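Local coordinates for SusD-like carbohydrate binding protein (Bacteroides vulgatus, PDB 3LEW) that probably binds carbohydrate at the outer membrane of its gut bacterium, as a member of the SusD family of nutrient-binding proteins, at residues 185-190 with 199-203; 207-211 with 343-349; 226-230 with 349-353; 233-237 with 251-255; 372-376 with 397-401. One frame throughout, in Å; residues are numbered along the deposited sequence. Where two conformers were deposited one is given.

Contact 1 of 5, residues 185-190 with 199-203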
# COMPACT_ATOMS: atom_id res chain seq x y z
N LEU A 185 12.71 16.40 -5.40
CA LEU A 185 11.80 17.45 -5.83
C LEU A 185 12.52 18.63 -6.48
O LEU A 185 12.02 19.22 -7.42
CB LEU A 185 10.93 17.95 -4.68
CG LEU A 185 9.76 18.85 -5.03
CD1 LEU A 185 8.71 18.06 -5.77
CD2 LEU A 185 9.16 19.46 -3.73
N GLU A 186 13.67 19.01 -5.95
CA GLU A 186 14.47 20.10 -6.50
C GLU A 186 15.12 19.73 -7.84
O GLU A 186 15.37 20.59 -8.69
CB GLU A 186 15.53 20.50 -5.48
CG GLU A 186 16.44 21.67 -5.88
CD GLU A 186 15.74 23.02 -5.94
OE1 GLU A 186 14.53 23.13 -5.60
OE2 GLU A 186 16.41 24.00 -6.34
N LEU A 187 15.46 18.46 -7.99
CA LEU A 187 16.19 17.96 -9.16
C LEU A 187 15.31 17.67 -10.37
O LEU A 187 15.75 17.86 -11.49
CB LEU A 187 16.98 16.69 -8.81
CG LEU A 187 18.24 16.91 -7.97
CD1 LEU A 187 18.72 15.60 -7.29
CD2 LEU A 187 19.36 17.54 -8.86
N ILE A 188 14.09 17.19 -10.16
CA ILE A 188 13.22 16.89 -11.30
C ILE A 188 12.39 18.12 -11.66
O ILE A 188 11.55 18.54 -10.92
CB ILE A 188 12.33 15.67 -11.02
CG1 ILE A 188 13.16 14.46 -10.57
CG2 ILE A 188 11.47 15.31 -12.28
CD1 ILE A 188 12.32 13.21 -10.09
N PRO A 189 12.64 18.72 -12.83
CA PRO A 189 11.91 19.95 -13.15
C PRO A 189 10.41 19.72 -13.34
O PRO A 189 10.01 18.63 -13.75
CB PRO A 189 12.56 20.45 -14.43
CG PRO A 189 13.58 19.46 -14.83
CD PRO A 189 13.68 18.39 -13.82
N GLU A 190 9.59 20.73 -13.06
CA GLU A 190 8.15 20.63 -13.34
C GLU A 190 7.89 20.44 -14.82
O GLU A 190 6.85 19.90 -15.20
CB GLU A 190 7.40 21.88 -12.88
CG GLU A 190 7.42 22.07 -11.39
CD GLU A 190 6.70 23.35 -10.97
OE1 GLU A 190 5.47 23.29 -10.77
OE2 GLU A 190 7.36 24.41 -10.87
N LYS A 199 6.97 5.77 -14.12
CA LYS A 199 8.11 6.68 -14.06
C LYS A 199 7.82 7.82 -13.08
O LYS A 199 6.68 8.24 -12.91
CB LYS A 199 8.39 7.28 -15.44
CG LYS A 199 8.90 6.29 -16.46
CD LYS A 199 10.33 5.84 -16.06
CE LYS A 199 11.30 5.77 -17.22
NZ LYS A 199 12.73 6.06 -16.80
N ILE A 200 8.84 8.25 -12.36
CA ILE A 200 8.69 9.29 -11.35
C ILE A 200 8.94 10.67 -11.97
O ILE A 200 10.02 10.97 -12.47
CB ILE A 200 9.72 9.03 -10.19
CG1 ILE A 200 9.49 7.66 -9.57
CG2 ILE A 200 9.68 10.17 -9.18
CD1 ILE A 200 10.49 7.33 -8.46
N ASP A 201 7.95 11.55 -11.90
CA ASP A 201 8.08 12.93 -12.33
C ASP A 201 7.81 13.83 -11.11
O ASP A 201 7.77 13.34 -9.97
CB ASP A 201 7.19 13.28 -13.53
CG ASP A 201 5.71 13.25 -13.21
OD1 ASP A 201 5.36 12.89 -12.05
OD2 ASP A 201 4.88 13.52 -14.14
N ASN A 202 7.75 15.13 -11.34
CA ASN A 202 7.53 16.08 -10.24
C ASN A 202 6.26 15.74 -9.47
O ASN A 202 6.30 15.75 -8.26
CB ASN A 202 7.56 17.53 -10.77
CG ASN A 202 7.55 18.60 -9.63
OD1 ASN A 202 8.61 19.06 -9.16
ND2 ASN A 202 6.38 18.97 -9.21
N GLU A 203 5.16 15.46 -10.15
CA GLU A 203 3.91 15.11 -9.47
C GLU A 203 4.03 13.88 -8.57
O GLU A 203 3.53 13.85 -7.44
CB GLU A 203 2.78 14.95 -10.49
CG GLU A 203 1.49 14.54 -9.84
CD GLU A 203 0.31 14.42 -10.78
OE1 GLU A 203 0.50 14.53 -12.00
OE2 GLU A 203 -0.80 14.19 -10.29
O HOH W 1 8.03 16.65 -13.94
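N202 lies between L185 on one flank and E190 on the other, at the point where helix 170-187 gives way to a loop. Its CG stands anti to the backbone N (chi1 -171°), which carries the amide group outward to the opposite segment. There N202 CG meets the methyl L185 CD1 at 4.1 Å, a side chain that starts off along the contact and bends in at its end. The extended chain of E190 passes the other flank, with E190 CG 3.9 Å from N202 CG; its carboxylate, turned 36° from the amide, makes a salt bridge to K232 through OE1. Without the amide, as with an alanine here, a gap is likely to open between the L185 methyl and the E190 methylene. The contact closes a helix-loop-helix connection, consistent with the TPR-like helical framework of SusD-family proteins: I188 is the first residue to leave helical geometry, and D201 is the N-cap of helix 202-215, with D201 OD1 accepting from V204 N while its other oxygen pairs with R194. Between these two ends I188 points inward and splits its branches. I188 CG2 lies 3.8 Å from N202 N, whereas the ethyl arm, with CG1 beside the backbone N (chi1 -53°), brings I188 CD1 to 4.1 Å from I200 CG2, the two side chains crossing at about a right angle. One water joins the backbones, giving a hydrogen bond to P189 O (2.8 Å) and accepting one from N202 N (3.0 Å).

Contact 2 of 5, residues 207-211 with 343-349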
# COMPACT_ATOMS: atom_id res chain seq x y z
N GLY A 207 3.58 13.57 -4.49
CA GLY A 207 2.64 12.65 -3.88
C GLY A 207 3.33 11.79 -2.84
O GLY A 207 2.78 11.56 -1.72
N ILE A 208 4.49 11.21 -3.20
CA ILE A 208 5.18 10.35 -2.21
C ILE A 208 5.63 11.19 -0.99
O ILE A 208 5.57 10.73 0.18
CB ILE A 208 6.41 9.60 -2.79
CG1 ILE A 208 6.04 8.80 -4.03
CG2 ILE A 208 7.04 8.70 -1.66
CD1 ILE A 208 7.30 8.46 -4.96
N LEU A 209 6.07 12.43 -1.26
CA LEU A 209 6.41 13.37 -0.17
C LEU A 209 5.25 13.64 0.75
O LEU A 209 5.43 13.70 1.99
CB LEU A 209 6.86 14.74 -0.72
CG LEU A 209 8.32 15.04 -0.75
CD1 LEU A 209 8.51 16.40 -1.41
CD2 LEU A 209 8.93 14.98 0.65
N SER A 210 4.07 13.83 0.15
CA SER A 210 2.83 14.07 0.91
C SER A 210 2.55 12.92 1.86
O SER A 210 2.24 13.12 3.05
CB SER A 210 1.63 14.21 -0.07
OG SER A 210 1.80 15.41 -0.80
N ARG A 211 2.64 11.70 1.32
CA ARG A 211 2.45 10.50 2.11
C ARG A 211 3.51 10.40 3.24
O ARG A 211 3.19 10.20 4.41
CB ARG A 211 2.55 9.27 1.19
CG ARG A 211 2.23 7.97 1.91
CD ARG A 211 2.48 6.76 1.02
NE ARG A 211 1.53 6.66 -0.10
CZ ARG A 211 1.57 5.69 -1.03
NH1 ARG A 211 2.53 4.77 -1.03
NH2 ARG A 211 0.67 5.65 -2.01
N LEU A 343 -0.40 2.16 -7.45
CA LEU A 343 0.45 2.48 -6.34
C LEU A 343 0.02 3.82 -5.67
O LEU A 343 0.19 3.98 -4.47
CB LEU A 343 1.91 2.57 -6.81
CG LEU A 343 2.53 1.24 -7.31
CD1 LEU A 343 3.91 1.52 -7.98
CD2 LEU A 343 2.62 0.25 -6.16
N MSE A 344 -0.55 4.73 -6.43
CA MSE A 344 -0.93 6.05 -5.88
C MSE A 344 -1.98 6.69 -6.77
O MSE A 344 -1.77 6.77 -7.98
CB MSE A 344 0.27 6.98 -5.75
CG MSE A 344 -0.08 8.21 -5.03
SE MSE A 344 1.60 9.16 -4.51
CE MSE A 344 2.38 9.35 -6.10
N ARG A 345 -3.09 7.14 -6.17
CA ARG A 345 -4.14 7.86 -6.88
C ARG A 345 -4.38 9.24 -6.29
O ARG A 345 -4.07 9.52 -5.11
CB ARG A 345 -5.46 7.08 -6.78
CG ARG A 345 -5.36 5.71 -7.30
CD ARG A 345 -6.77 5.12 -7.43
NE ARG A 345 -7.37 4.69 -6.16
CZ ARG A 345 -8.49 5.17 -5.62
NH1 ARG A 345 -9.18 6.18 -6.16
NH2 ARG A 345 -8.97 4.58 -4.52
N VAL A 346 -4.99 10.10 -7.09
CA VAL A 346 -5.32 11.45 -6.63
C VAL A 346 -6.25 11.42 -5.38
O VAL A 346 -6.10 12.26 -4.49
CB VAL A 346 -5.94 12.32 -7.74
CG1 VAL A 346 -6.16 13.82 -7.19
CG2 VAL A 346 -5.04 12.34 -9.02
N ALA A 347 -7.18 10.48 -5.29
CA ALA A 347 -8.03 10.42 -4.13
C ALA A 347 -7.23 10.34 -2.82
O ALA A 347 -7.67 10.89 -1.81
CB ALA A 347 -9.02 9.21 -4.20
N GLU A 348 -6.14 9.58 -2.79
CA GLU A 348 -5.29 9.53 -1.61
C GLU A 348 -4.73 10.90 -1.25
O GLU A 348 -4.56 11.21 -0.06
CB GLU A 348 -4.15 8.52 -1.83
CG GLU A 348 -3.23 8.39 -0.60
CD GLU A 348 -1.90 7.70 -0.88
OE1 GLU A 348 -1.68 7.15 -1.97
OE2 GLU A 348 -1.02 7.76 0.03
N ILE A 349 -4.40 11.70 -2.27
CA ILE A 349 -3.85 13.05 -2.04
C ILE A 349 -4.90 13.95 -1.42
O ILE A 349 -4.59 14.70 -0.51
CB ILE A 349 -3.25 13.67 -3.33
CG1 ILE A 349 -2.28 12.69 -4.02
CG2 ILE A 349 -2.59 15.01 -3.02
CD1 ILE A 349 -1.13 12.16 -3.07
O HOH W 2 2.22 2.49 -2.80
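R211 and E348 form a side-on salt bridge across this buried contact, two nitrogens of the guanidinium each taking one carboxylate oxygen. R211 NE donates to E348 OE2 and R211 NH2 to E348 OE1, both at 2.8 Å and both on syn lone pairs, with the two flat groups only 23° from coplanar. The arginine chain runs out extended, CG anti to the backbone N, and bends at chi3 (-69°) to turn its edge to the acid. R211 NH2 also donates to L343 O at 3.0 Å, in the carbonyl plane. Were a leucine to replace R211, the buried E348 carboxylate would probably lose its countercharge and L343 O this donor. L343 and M344 both face W256 in a classic beta bulge where strand 341-345 passes into helix 346-359, so the arginine ties helix 202-215 to both sides of this junction. The tight part lies one helical turn back, at G207: the selenium of selenomethionine M344 sits 3.6 Å from G207 C, and I349 CD1 comes to 3.9 Å from G207 CA. A CB on G207 would run into that selenium, so the close fit depends on the missing side chain. The apolar contact of I208 CG1 with M344 CE is looser, at 4.2 Å. Looser too is the NH1 side, where one ordered water accepts from R211 NH1 at 2.9 Å and donates to L343 O.

Contact 3 of 5, residues 226-230 with 349-353; sequences SDKLL and IYLIN
Over one face of the Y350 ring lies the methyl L230 CD2, 4.1 Å from the ring centroid and 26° off its normal, a CH-pi contact displaced toward CD1 and CE1. Y350 OH hydrogen-bonds to N234 O, outside the contact. The second flat group, the N353 amide, offers both N-H bonds of ND2 to helix 226-230. N353 ND2 donates to S226 OG at 2.9 Å, almost exactly in the amide plane, and to D227 OD1 at 2.8 Å, which it meets from above the carboxylate plane. With ND2 gripped twice, the amide is fixed against rotation; K357 adds bonds to both N353 OD1 and D227 OD1, and S226 OG also bonds to A222 O. L230 CD1 packs 3.9 Å from N353 CG. I349 CG2 touches S226 CB at 3.8 Å and L230 CG at 3.9 Å, while L229 CD1 meets I349 CG1. The segment axes, 9.6 Å apart at 143°, make an inclined antiparallel helix pair, consistent with the TPR-like helical framework of the family. Helix 219-232 packs against both helix 202-215, whose S210 touches S226, and helix 346-359, which is backed in turn by helices 365-376 and 387-401 through L351.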
# COMPACT_ATOMS: atom_id res chain seq x y z
N SER A 226 0.94 18.38 -0.62
CA SER A 226 -0.33 17.90 -1.20
C SER A 226 -1.12 19.07 -1.82
O SER A 226 -1.79 18.88 -2.86
CB SER A 226 -1.14 17.11 -0.17
OG SER A 226 -1.41 17.87 0.99
N ASP A 227 -1.08 20.25 -1.22
CA ASP A 227 -1.65 21.44 -1.86
C ASP A 227 -1.01 21.67 -3.26
O ASP A 227 -1.72 21.92 -4.24
CB ASP A 227 -1.40 22.70 -0.99
CG ASP A 227 -2.48 22.95 0.09
OD1 ASP A 227 -3.58 22.33 0.11
OD2 ASP A 227 -2.23 23.87 0.92
N LYS A 228 0.31 21.61 -3.35
CA LYS A 228 1.02 21.81 -4.65
C LYS A 228 0.56 20.80 -5.67
O LYS A 228 0.33 21.15 -6.83
CB LYS A 228 2.54 21.66 -4.47
CG LYS A 228 3.23 22.87 -3.81
CD LYS A 228 4.75 22.65 -3.50
CE LYS A 228 5.48 23.95 -3.05
NZ LYS A 228 5.91 24.76 -4.22
N LEU A 229 0.44 19.53 -5.25
CA LEU A 229 -0.01 18.44 -6.12
C LEU A 229 -1.43 18.72 -6.61
O LEU A 229 -1.69 18.76 -7.83
CB LEU A 229 0.12 17.09 -5.44
CG LEU A 229 0.00 15.89 -6.40
CD1 LEU A 229 0.60 14.62 -5.83
CD2 LEU A 229 -1.44 15.64 -6.87
N LEU A 230 -2.33 19.04 -5.69
CA LEU A 230 -3.72 19.26 -6.10
C LEU A 230 -3.91 20.49 -6.99
O LEU A 230 -4.85 20.52 -7.81
CB LEU A 230 -4.63 19.34 -4.88
CG LEU A 230 -4.79 18.07 -4.06
CD1 LEU A 230 -5.52 18.34 -2.71
CD2 LEU A 230 -5.50 16.97 -4.87
N ILE A 349 -4.40 11.70 -2.27
CA ILE A 349 -3.85 13.05 -2.04
C ILE A 349 -4.90 13.95 -1.42
O ILE A 349 -4.59 14.70 -0.51
CB ILE A 349 -3.25 13.67 -3.33
CG1 ILE A 349 -2.28 12.69 -4.02
CG2 ILE A 349 -2.59 15.01 -3.02
CD1 ILE A 349 -1.13 12.16 -3.07
N TYR A 350 -6.16 13.84 -1.86
CA TYR A 350 -7.24 14.59 -1.20
C TYR A 350 -7.33 14.19 0.28
O TYR A 350 -7.48 15.03 1.16
CB TYR A 350 -8.60 14.29 -1.82
CG TYR A 350 -9.00 15.10 -3.03
CD1 TYR A 350 -8.56 14.75 -4.31
CD2 TYR A 350 -9.84 16.17 -2.91
CE1 TYR A 350 -8.95 15.46 -5.43
CE2 TYR A 350 -10.23 16.91 -4.04
CZ TYR A 350 -9.81 16.52 -5.30
OH TYR A 350 -10.24 17.26 -6.42
N LEU A 351 -7.22 12.90 0.54
CA LEU A 351 -7.32 12.40 1.93
C LEU A 351 -6.11 12.80 2.79
O LEU A 351 -6.29 13.14 3.95
CB LEU A 351 -7.47 10.88 1.90
CG LEU A 351 -8.88 10.41 1.46
CD1 LEU A 351 -8.79 8.94 1.03
CD2 LEU A 351 -9.89 10.55 2.63
N ILE A 352 -4.90 12.77 2.23
CA ILE A 352 -3.70 13.25 2.93
C ILE A 352 -3.82 14.76 3.26
O ILE A 352 -3.51 15.17 4.36
CB ILE A 352 -2.40 13.03 2.10
CG1 ILE A 352 -2.05 11.52 1.95
CG2 ILE A 352 -1.17 13.78 2.72
CD1 ILE A 352 -1.06 11.20 0.89
N ASN A 353 -4.21 15.53 2.26
CA ASN A 353 -4.45 16.96 2.44
C ASN A 353 -5.47 17.22 3.57
O ASN A 353 -5.22 18.03 4.49
CB ASN A 353 -4.88 17.56 1.11
CG ASN A 353 -4.87 19.06 1.11
OD1 ASN A 353 -5.94 19.67 1.16
ND2 ASN A 353 -3.66 19.69 1.02

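Contact 4 of 5, residues 233-237 with 251-255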
# COMPACT_ATOMS: atom_id res chain seq x y z
N ASP A 233 -3.09 18.83 -10.28
CA ASP A 233 -3.85 17.65 -10.66
C ASP A 233 -4.86 17.30 -9.57
O ASP A 233 -4.48 16.79 -8.53
CB ASP A 233 -2.91 16.47 -10.90
CG ASP A 233 -3.64 15.21 -11.39
OD1 ASP A 233 -4.87 15.29 -11.73
OD2 ASP A 233 -2.98 14.12 -11.43
N ASN A 234 -6.13 17.60 -9.81
CA ASN A 234 -7.18 17.35 -8.80
C ASN A 234 -8.28 16.42 -9.32
O ASN A 234 -9.37 16.32 -8.74
CB ASN A 234 -7.71 18.70 -8.26
CG ASN A 234 -8.63 19.42 -9.23
OD1 ASN A 234 -9.36 20.33 -8.82
ND2 ASN A 234 -8.61 19.05 -10.49
N TYR A 235 -7.94 15.67 -10.36
CA TYR A 235 -8.88 14.78 -11.04
C TYR A 235 -9.36 13.66 -10.12
O TYR A 235 -8.57 13.01 -9.43
CB TYR A 235 -8.24 14.14 -12.25
CG TYR A 235 -9.20 13.29 -13.04
CD1 TYR A 235 -10.08 13.86 -13.92
CD2 TYR A 235 -9.23 11.89 -12.91
CE1 TYR A 235 -10.98 13.10 -14.66
CE2 TYR A 235 -10.13 11.10 -13.68
CZ TYR A 235 -10.99 11.72 -14.56
OH TYR A 235 -11.92 11.02 -15.33
N LEU A 236 -10.66 13.45 -10.11
CA LEU A 236 -11.24 12.30 -9.46
C LEU A 236 -12.05 11.53 -10.51
O LEU A 236 -12.83 12.15 -11.26
CB LEU A 236 -12.13 12.70 -8.28
CG LEU A 236 -11.42 13.22 -7.01
CD1 LEU A 236 -12.40 13.72 -5.93
CD2 LEU A 236 -10.48 12.14 -6.40
N MSE A 237 -11.87 10.22 -10.56
CA MSE A 237 -12.42 9.41 -11.65
C MSE A 237 -13.94 9.31 -11.56
O MSE A 237 -14.54 9.55 -10.50
CB MSE A 237 -11.76 8.02 -11.69
CG MSE A 237 -12.13 7.08 -10.55
SE MSE A 237 -11.38 5.34 -10.77
CE MSE A 237 -9.82 5.73 -9.74
N ASN A 251 -5.85 5.00 -16.45
CA ASN A 251 -6.82 5.79 -15.69
C ASN A 251 -6.21 7.13 -15.26
O ASN A 251 -5.10 7.18 -14.68
CB ASN A 251 -7.26 4.90 -14.52
CG ASN A 251 -8.30 5.51 -13.65
OD1 ASN A 251 -8.13 6.62 -13.15
ND2 ASN A 251 -9.41 4.79 -13.46
N LYS A 252 -6.93 8.24 -15.51
CA LYS A 252 -6.40 9.58 -15.21
C LYS A 252 -6.24 9.90 -13.72
O LYS A 252 -5.58 10.87 -13.36
CB LYS A 252 -7.22 10.68 -15.87
CG LYS A 252 -6.98 10.79 -17.40
CD LYS A 252 -8.00 11.75 -18.10
CE LYS A 252 -9.41 11.16 -18.12
NZ LYS A 252 -10.41 12.15 -18.62
N GLU A 253 -6.86 9.11 -12.86
CA GLU A 253 -6.69 9.34 -11.43
C GLU A 253 -5.45 8.63 -10.88
O GLU A 253 -5.01 8.89 -9.76
CB GLU A 253 -7.96 8.90 -10.67
CG GLU A 253 -8.12 9.70 -9.39
CD GLU A 253 -9.07 9.09 -8.38
OE1 GLU A 253 -10.30 9.00 -8.66
OE2 GLU A 253 -8.60 8.71 -7.29
N TRP A 254 -4.92 7.67 -11.62
CA TRP A 254 -3.70 6.98 -11.19
C TRP A 254 -2.51 7.90 -11.44
O TRP A 254 -2.18 8.20 -12.58
CB TRP A 254 -3.47 5.66 -11.91
CG TRP A 254 -4.43 4.56 -11.66
CD1 TRP A 254 -5.79 4.66 -11.37
CD2 TRP A 254 -4.15 3.16 -11.75
NE1 TRP A 254 -6.34 3.40 -11.28
CE2 TRP A 254 -5.37 2.46 -11.52
CE3 TRP A 254 -2.98 2.43 -12.02
CZ2 TRP A 254 -5.44 1.08 -11.56
CZ3 TRP A 254 -3.06 1.04 -12.10
CH2 TRP A 254 -4.30 0.38 -11.85
N ILE A 255 -1.86 8.29 -10.36
CA ILE A 255 -0.62 9.05 -10.42
C ILE A 255 0.57 8.14 -10.68
O ILE A 255 1.47 8.49 -11.43
CB ILE A 255 -0.41 9.79 -9.09
CG1 ILE A 255 -1.54 10.82 -8.91
CG2 ILE A 255 0.94 10.48 -9.06
CD1 ILE A 255 -1.54 11.47 -7.52
O HOH W 3 -5.27 13.53 -13.99
O HOH W 4 -3.12 11.41 -12.00
O HOH W 5 -12.99 10.90 -17.97
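E253 reaches across to Y235, L236 and M237, and each atom of its side chain has a partner there. E253 CB lies at the edge of the Y235 ring, 3.9 Å from Y235 CD2. With E253 CG anti to its own N (chi1 -152°), that methylene presses to 3.3 Å from Y235 O, a buried carbonyl with no polar partner. E253 CD faces the methyl M237 CE of the selenomethionine at 3.7 Å. At the tip E253 OE1 accepts from M237 N at 2.8 Å in a nearly straight bond (175°) on its anti lone pair, and also pairs with R376; OE2 leans on L236 CD2 while binding R345 and A347 N. The glutamate sits in a type I beta turn from N251 to W254 that overlaps an Asx turn, E253 N donating to N251 OD1 at 2.8 Å, and leads into strand 254-258. At the turn's outer corner K252 CB lies over one face of the Y235 ring, 4.0 Å from its centroid, in a CH-pi contact. Y235 OH is held by E241, and a water links it to K252 NZ. Another water, hydrogen-bonded to D233 OD1 at 2.9 Å, also donates to K252 O.

Contact 5 of 5, residues 372-376 with 397-401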
# COMPACT_ATOMS: atom_id res chain seq x y z
N LEU A 372 -14.14 14.48 -2.10
CA LEU A 372 -14.04 13.05 -2.39
C LEU A 372 -15.40 12.40 -2.16
O LEU A 372 -15.88 11.64 -3.00
CB LEU A 372 -13.00 12.38 -1.51
CG LEU A 372 -12.83 10.88 -1.66
CD1 LEU A 372 -12.58 10.43 -3.13
CD2 LEU A 372 -11.67 10.42 -0.73
N LYS A 373 -16.03 12.71 -1.04
CA LYS A 373 -17.34 12.13 -0.75
C LYS A 373 -18.37 12.43 -1.88
O LYS A 373 -19.06 11.52 -2.37
CB LYS A 373 -17.84 12.57 0.62
CG LYS A 373 -17.15 11.92 1.81
CD LYS A 373 -17.68 12.52 3.13
CE LYS A 373 -17.09 11.87 4.41
NZ LYS A 373 -17.33 10.38 4.45
N THR A 374 -18.47 13.70 -2.27
CA THR A 374 -19.31 14.11 -3.37
C THR A 374 -19.04 13.31 -4.65
O THR A 374 -19.99 12.86 -5.35
CB THR A 374 -19.18 15.62 -3.64
OG1 THR A 374 -19.64 16.34 -2.48
CG2 THR A 374 -20.05 16.04 -4.87
N ALA A 375 -17.77 13.15 -4.99
CA ALA A 375 -17.38 12.47 -6.21
C ALA A 375 -17.90 11.03 -6.20
O ALA A 375 -18.29 10.48 -7.27
CB ALA A 375 -15.86 12.51 -6.42
N ARG A 376 -17.97 10.41 -5.02
CA ARG A 376 -18.41 9.02 -4.95
C ARG A 376 -19.91 8.85 -4.66
O ARG A 376 -20.42 7.73 -4.67
CB ARG A 376 -17.60 8.27 -3.90
CG ARG A 376 -16.08 8.35 -4.09
CD ARG A 376 -15.59 7.78 -5.41
NE ARG A 376 -14.14 7.87 -5.51
CZ ARG A 376 -13.47 8.30 -6.58
NH1 ARG A 376 -14.09 8.66 -7.71
NH2 ARG A 376 -12.15 8.36 -6.51
N GLU A 397 -12.99 7.21 5.88
CA GLU A 397 -13.04 7.43 4.42
C GLU A 397 -11.80 6.83 3.72
O GLU A 397 -11.92 6.34 2.60
CB GLU A 397 -13.27 8.92 4.08
CG GLU A 397 -13.73 9.18 2.67
CD GLU A 397 -15.04 8.51 2.31
OE1 GLU A 397 -16.02 8.55 3.09
OE2 GLU A 397 -15.05 7.87 1.24
N ARG A 398 -10.62 6.85 4.36
CA ARG A 398 -9.47 6.10 3.82
C ARG A 398 -9.78 4.59 3.65
O ARG A 398 -9.45 4.02 2.64
CB ARG A 398 -8.23 6.24 4.72
CG ARG A 398 -7.63 7.62 4.71
CD ARG A 398 -6.44 7.74 5.71
NE ARG A 398 -5.37 6.84 5.35
CZ ARG A 398 -4.37 7.11 4.50
NH1 ARG A 398 -4.23 8.28 3.94
NH2 ARG A 398 -3.48 6.15 4.23
N ARG A 399 -10.38 3.96 4.67
CA ARG A 399 -10.72 2.54 4.60
C ARG A 399 -11.72 2.29 3.48
O ARG A 399 -11.63 1.27 2.79
CB ARG A 399 -11.31 2.08 5.95
CG ARG A 399 -10.20 2.02 7.05
CD ARG A 399 -10.82 1.91 8.41
NE ARG A 399 -11.66 0.73 8.53
CZ ARG A 399 -12.51 0.53 9.55
NH1 ARG A 399 -12.62 1.43 10.52
NH2 ARG A 399 -13.24 -0.56 9.62
N LYS A 400 -12.64 3.22 3.32
CA LYS A 400 -13.72 3.07 2.32
C LYS A 400 -13.18 3.25 0.90
O LYS A 400 -13.47 2.46 0.03
CB LYS A 400 -14.83 4.07 2.60
CG LYS A 400 -15.63 3.78 3.86
CD LYS A 400 -16.45 5.00 4.25
CE LYS A 400 -17.57 5.33 3.20
NZ LYS A 400 -18.20 6.67 3.47
N GLU A 401 -12.40 4.29 0.70
CA GLU A 401 -11.90 4.66 -0.65
C GLU A 401 -10.72 3.82 -1.09
O GLU A 401 -10.57 3.58 -2.30
CB GLU A 401 -11.54 6.15 -0.68
CG GLU A 401 -10.88 6.68 -1.99
CD GLU A 401 -11.77 6.62 -3.22
OE1 GLU A 401 -12.99 6.42 -3.10
OE2 GLU A 401 -11.23 6.80 -4.34
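R376 takes E401 side-on with two nitrogens: R376 NH2 donates to E401 OE2 at 2.8 Å and R376 NE to E401 OE1 at 3.0 Å. The guanidinium and carboxylate planes are 16° apart, yet both donors come in on the syn sides somewhat out of the carboxylate plane. The arginine chain bends at chi2 (-60°), bringing its edge back against the acid of the facing helix. Neither group is confined to this pair: E401 also forms salt bridges with R345 and R302, and R376 NH2 with E253, which makes a buried charge cluster. The second polar centre is E397, whose OE1 takes K373 NZ at 2.6 Å and K400 NZ at 2.9 Å from opposite faces of its plane, the first on the anti side and the second on the syn side. The two ammonium groups share this one carboxylate oxygen, which probably balances both charges; R302 engages the other oxygen, E397 OE2. Between these two polar centres lies L372, which supplies the apolar packing. L372 CD1 comes 3.9 Å from E401 CD, and L372 CD2 lies over the methylenes of both acids, 4.0 Å from E401 CG. The segment axes are 12.1 Å apart at their closest and run roughly parallel, inclined by 34°, so long charged side chains bridge much of the gap. Such roughly parallel pairing of helices 365-376 and 387-401, with 346-359 against both, is consistent with the TPR-like helical framework of the SusD family.

In the fold
Contacts 2, 3 and 5 are buried, whereas contacts 1 and 4 are only partly buried, and waters bridge their backbones or side chains beside the direct contacts. Contact 2 lies nearest the chain's centre, about 11 Å from it to the contact's own centre, and contact 1 farthest, at about 22 Å. Helix 202-215 serves contacts 1 and 2, helix 346-359 serves contacts 2 and 3, and I349 belongs to both of these. Contact 4 reaches contact 2 through the paired strands 254-258 and 341-345. Charge is concentrated in contacts 2 and 5, with E253 and R345 carrying the network between contacts 2, 4 and 5; contact 3 relies instead on an amide grip and aliphatic packing, and contact 1 on apolar packing around an asparagine.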